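Local atomic coordinates of carboxypeptidase D (Drosophila melanogaster, PDB entry 3MN8), a protein that releases C-terminal arginine or lysine residues from peptides and proteins as a zinc-dependent metallocarboxypeptidase, helping to process growth factors, peptide hormones and neuropeptides. Residues A51-E54 / K55-N59; L111-M114 / A115-L118. All blocks are in the same frame, centred on the assembly; numbering follows the deposited sequence.

From the N terminus, the chain first makes contact 1, the last turn of helix 43-56 and its exit towards strand 61-68. It then runs through strands 61-68, 74-80 and 93-97 of the mixed sheet before entering helix 106-121, whose middle is contact 2. Neither contact closes a long loop: each joins neighbouring turns of one helix, and the two follow in series without crossing. They meet in space, their centres about 13 Å apart, where L53 CD2 packs on A115 CB at 4.1 Å. L53 and Y57 also touch L119, so the end of helix 43-56 leans on helix 106-121 within the peptidase M14 domain.

Contact 1 of 2, residues A51-E54 / K55-N59; sequences AGLE and KAYPN
L53 and Y57 lie one turn apart at the close of helix 43-56, joined through the backbone and, more loosely, through their side chains. Y57 N donates to L53 O at 2.6 Å, the donor tilted 33° from the carbonyl plane. L53 O also sits at the edge of the tyrosine ring, near its plane and 3.3 Å from Y57 CD1. This position follows from the first torsion of Y57, which sets CG beside its own backbone N (chi1 -58°) and draws the ring back along the preceding turn. L53 CD1 comes no nearer to the ring than 4.4 Å, at Y57 CE1, a light apolar touch. Both side chains face helix 106-121 in the peptidase M14 domain, away from the zinc site. Y57 is the first residue to leave helical angles. Beyond it the backbone turns off: P58 CA comes within 3.2 Å of E54 O in a CA-H...O contact, and N59 pairs through its backbone with T84. On the outer side K55 puts CG in the crowded position between its backbone N and carbonyl carbon (chi1 50°). K55 CG rests 3.2 Å from G52 O, with A51 O close by, while the chain bends at chi3 and carries the amine away. Backbone bonds from K55 N to A51 O and from A56 N to G52 O complete the turn. E54, extended beyond CG, reaches V63 N of strand 61-68 through OE1 in a weak hydrogen bond.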
loop_
_atom_site.group_PDB
_atom_site.type_symbol
_atom_site.label_atom_id
_atom_site.label_comp_id
_atom_site.label_asym_id
_atom_site.label_seq_id
_atom_site.Cartn_x
_atom_site.Cartn_y
_atom_site.Cartn_z
ATOM N N ALA A 51 -18.380 -10.741 2.728
ATOM C CA ALA A 51 -19.305 -11.032 3.819
ATOM C C ALA A 51 -19.082 -12.450 4.347
ATOM O O ALA A 51 -19.157 -12.694 5.554
ATOM C CB ALA A 51 -20.756 -10.840 3.364
ATOM N N GLY A 52 -18.800 -13.377 3.435
ATOM C CA GLY A 52 -18.623 -14.772 3.802
ATOM C C GLY A 52 -17.424 -14.948 4.708
ATOM O O GLY A 52 -17.462 -15.674 5.707
ATOM N N LEU A 53 -16.347 -14.271 4.338
ATOM C CA LEU A 53 -15.121 -14.312 5.113
ATOM C C LEU A 53 -15.359 -13.784 6.519
ATOM O O LEU A 53 -14.799 -14.293 7.490
ATOM C CB LEU A 53 -14.058 -13.477 4.406
ATOM C CG LEU A 53 -13.108 -14.246 3.481
ATOM C CD1 LEU A 53 -13.690 -15.531 2.904
ATOM C CD2 LEU A 53 -12.534 -13.372 2.387
ATOM N N GLU A 54 -16.208 -12.768 6.619
ATOM C CA GLU A 54 -16.461 -12.098 7.887
ATOM C C GLU A 54 -17.161 -13.041 8.860
ATOM O O GLU A 54 -16.861 -13.064 10.063
ATOM C CB GLU A 54 -17.295 -10.837 7.663
ATOM C CG GLU A 54 -17.201 -9.826 8.789
ATOM C CD GLU A 54 -17.780 -8.477 8.408
ATOM O OE1 GLU A 54 -17.676 -7.549 9.238
ATOM O OE2 GLU A 54 -18.332 -8.348 7.287
ATOM N N LYS A 55 -18.088 -13.830 8.328
ATOM C CA LYS A 55 -18.788 -14.815 9.139
ATOM C C LYS A 55 -17.990 -16.117 9.246
ATOM O O LYS A 55 -17.936 -16.746 10.305
ATOM C CB LYS A 55 -20.203 -15.066 8.609
ATOM C CG LYS A 55 -20.304 -15.346 7.128
ATOM C CD LYS A 55 -21.758 -15.661 6.753
ATOM C CE LYS A 55 -22.262 -16.929 7.458
ATOM N NZ LYS A 55 -23.648 -17.343 7.053
ATOM N N ALA A 56 -17.365 -16.513 8.149
ATOM C CA ALA A 56 -16.438 -17.627 8.192
ATOM C C ALA A 56 -15.344 -17.390 9.250
ATOM O O ALA A 56 -14.943 -18.318 9.957
ATOM C CB ALA A 56 -15.820 -17.863 6.807
ATOM N N TYR A 57 -14.869 -16.149 9.355
ATOM C CA TYR A 57 -13.764 -15.828 10.253
ATOM C C TYR A 57 -14.093 -14.644 11.145
ATOM O O TYR A 57 -13.536 -13.578 10.969
ATOM C CB TYR A 57 -12.507 -15.521 9.449
ATOM C CG TYR A 57 -12.070 -16.638 8.535
ATOM C CD1 TYR A 57 -12.557 -16.726 7.228
ATOM C CD2 TYR A 57 -11.160 -17.603 8.963
ATOM C CE1 TYR A 57 -12.155 -17.754 6.369
ATOM C CE2 TYR A 57 -10.746 -18.634 8.118
ATOM C CZ TYR A 57 -11.245 -18.707 6.820
ATOM O OH TYR A 57 -10.834 -19.731 5.983
ATOM N N PRO A 58 -14.994 -14.843 12.116
ATOM C CA PRO A 58 -15.593 -13.786 12.939
ATOM C C PRO A 58 -14.589 -12.820 13.556
ATOM O O PRO A 58 -14.863 -11.621 13.578
ATOM C CB PRO A 58 -16.299 -14.570 14.049
ATOM C CG PRO A 58 -16.639 -15.865 13.422
ATOM C CD PRO A 58 -15.524 -16.174 12.460
ATOM N N ASN A 59 -13.456 -13.319 14.041
ATOM C CA ASN A 59 -12.547 -12.472 14.823
ATOM C C ASN A 59 -11.385 -11.839 14.043
ATOM O O ASN A 59 -10.657 -10.992 14.571
ATOM C CB ASN A 59 -12.003 -13.241 16.032
ATOM C CG ASN A 59 -13.103 -13.887 16.860
ATOM O OD1 ASN A 59 -14.194 -14.162 16.364
ATOM N ND2 ASN A 59 -12.812 -14.145 18.131
#

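Contact 2 of 2, residues L111-M114 / A115-L118; sequences LVYM and AQYL
L111 to L118 form two turns of a regular alpha-helix, in which L111 O takes A115 N, Y113 O takes Y117 N and M114 O takes L118 N, while the bond from Q116 N to V112 O is weak at 3.5 Å. This is the middle of helix 106-121, packed against the central mixed sheet of the M14 fold through M114 and A115 on L139. Q116 runs back along the helix with its chain extended, and NE2 donates to V112 O at 3.1 Å, nearly straight (172°), with the oxygen in the amide plane but the donor well above the carbonyl plane. V112 and Q116 run side by side, CG1 of V112 lying 3.4 Å from Q116 NE2, and the amide nitrogen also faces the edge of the Y113 ring. A leucine in place of Q116 could not donate this bond and would probably leave V112 O relying on the weak one from the backbone N. Y117 is buried, its OH bonded to E30 OE2 and its ring meeting that of W321. M114, with CG opposite its backbone N (chi1 179°), bends at chi2 and chi3, bringing SD across the isobutyl group of L118, 3.5 Å from L118 CG and 3.6 Å from L118 CD1.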
loop_
_atom_site.group_PDB
_atom_site.type_symbol
_atom_site.label_atom_id
_atom_site.label_comp_id
_atom_site.label_asym_id
_atom_site.label_seq_id
_atom_site.Cartn_x
_atom_site.Cartn_y
_atom_site.Cartn_z
ATOM N N LEU A 111 -5.714 -9.632 -5.150
ATOM C CA LEU A 111 -6.086 -9.244 -3.801
ATOM C C LEU A 111 -7.234 -10.099 -3.312
ATOM O O LEU A 111 -7.331 -10.404 -2.128
ATOM C CB LEU A 111 -6.461 -7.769 -3.742
ATOM C CG LEU A 111 -5.268 -6.821 -3.807
ATOM C CD1 LEU A 111 -5.709 -5.371 -3.632
ATOM C CD2 LEU A 111 -4.279 -7.228 -2.727
ATOM N N VAL A 112 -8.110 -10.490 -4.226
ATOM C CA VAL A 112 -9.199 -11.378 -3.874
ATOM C C VAL A 112 -8.603 -12.702 -3.433
ATOM O O VAL A 112 -8.986 -13.256 -2.401
ATOM C CB VAL A 112 -10.136 -11.580 -5.063
ATOM C CG1 VAL A 112 -10.940 -12.851 -4.894
ATOM C CG2 VAL A 112 -11.049 -10.357 -5.215
ATOM N N TYR A 113 -7.643 -13.189 -4.212
ATOM C CA TYR A 113 -6.861 -14.374 -3.850
ATOM C C TYR A 113 -6.128 -14.258 -2.496
ATOM O O TYR A 113 -6.171 -15.171 -1.675
ATOM C CB TYR A 113 -5.841 -14.675 -4.952
ATOM C CG TYR A 113 -6.446 -15.147 -6.260
ATOM C CD1 TYR A 113 -5.729 -15.057 -7.453
ATOM C CD2 TYR A 113 -7.725 -15.694 -6.303
ATOM C CE1 TYR A 113 -6.274 -15.497 -8.656
ATOM C CE2 TYR A 113 -8.278 -16.136 -7.499
ATOM C CZ TYR A 113 -7.548 -16.030 -8.668
ATOM O OH TYR A 113 -8.093 -16.460 -9.851
ATOM N N MET A 114 -5.440 -13.145 -2.271
ATOM C CA MET A 114 -4.724 -12.953 -1.016
ATOM C C MET A 114 -5.651 -13.104 0.200
ATOM O O MET A 114 -5.355 -13.865 1.110
ATOM C CB MET A 114 -4.005 -11.594 -1.002
ATOM C CG MET A 114 -3.235 -11.285 0.298
ATOM S SD MET A 114 -1.851 -12.411 0.663
ATOM C CE MET A 114 -0.939 -12.242 -0.873
ATOM N N ALA A 115 -6.769 -12.384 0.196
ATOM C CA ALA A 115 -7.748 -12.426 1.277
ATOM C C ALA A 115 -8.034 -13.860 1.697
ATOM O O ALA A 115 -7.813 -14.245 2.847
ATOM C CB ALA A 115 -9.047 -11.743 0.837
ATOM N N GLN A 116 -8.538 -14.646 0.754
ATOM C CA GLN A 116 -8.814 -16.047 1.002
ATOM C C GLN A 116 -7.566 -16.779 1.487
ATOM O O GLN A 116 -7.608 -17.483 2.499
ATOM C CB GLN A 116 -9.330 -16.689 -0.274
ATOM C CG GLN A 116 -10.655 -16.118 -0.774
ATOM C CD GLN A 116 -11.000 -16.612 -2.185
ATOM O OE1 GLN A 116 -11.573 -17.694 -2.367
ATOM N NE2 GLN A 116 -10.627 -15.826 -3.188
ATOM N N TYR A 117 -6.460 -16.595 0.766
ATOM C CA TYR A 117 -5.192 -17.248 1.080
ATOM C C TYR A 117 -4.759 -17.038 2.531
ATOM O O TYR A 117 -4.526 -17.986 3.280
ATOM C CB TYR A 117 -4.094 -16.752 0.142
ATOM C CG TYR A 117 -2.767 -17.437 0.359
ATOM C CD1 TYR A 117 -2.500 -18.668 -0.219
ATOM C CD2 TYR A 117 -1.784 -16.856 1.147
ATOM C CE1 TYR A 117 -1.292 -19.310 -0.021
ATOM C CE2 TYR A 117 -0.561 -17.485 1.355
ATOM C CZ TYR A 117 -0.323 -18.715 0.767
ATOM O OH TYR A 117 0.875 -19.352 0.967
ATOM N N LEU A 118 -4.648 -15.783 2.928
ATOM C CA LEU A 118 -4.271 -15.456 4.288
ATOM C C LEU A 118 -5.201 -16.094 5.301
ATOM O O LEU A 118 -4.760 -16.793 6.206
ATOM C CB LEU A 118 -4.252 -13.940 4.489
ATOM C CG LEU A 118 -3.024 -13.279 3.877
ATOM C CD1 LEU A 118 -3.081 -11.768 4.032
ATOM C CD2 LEU A 118 -1.758 -13.861 4.504
#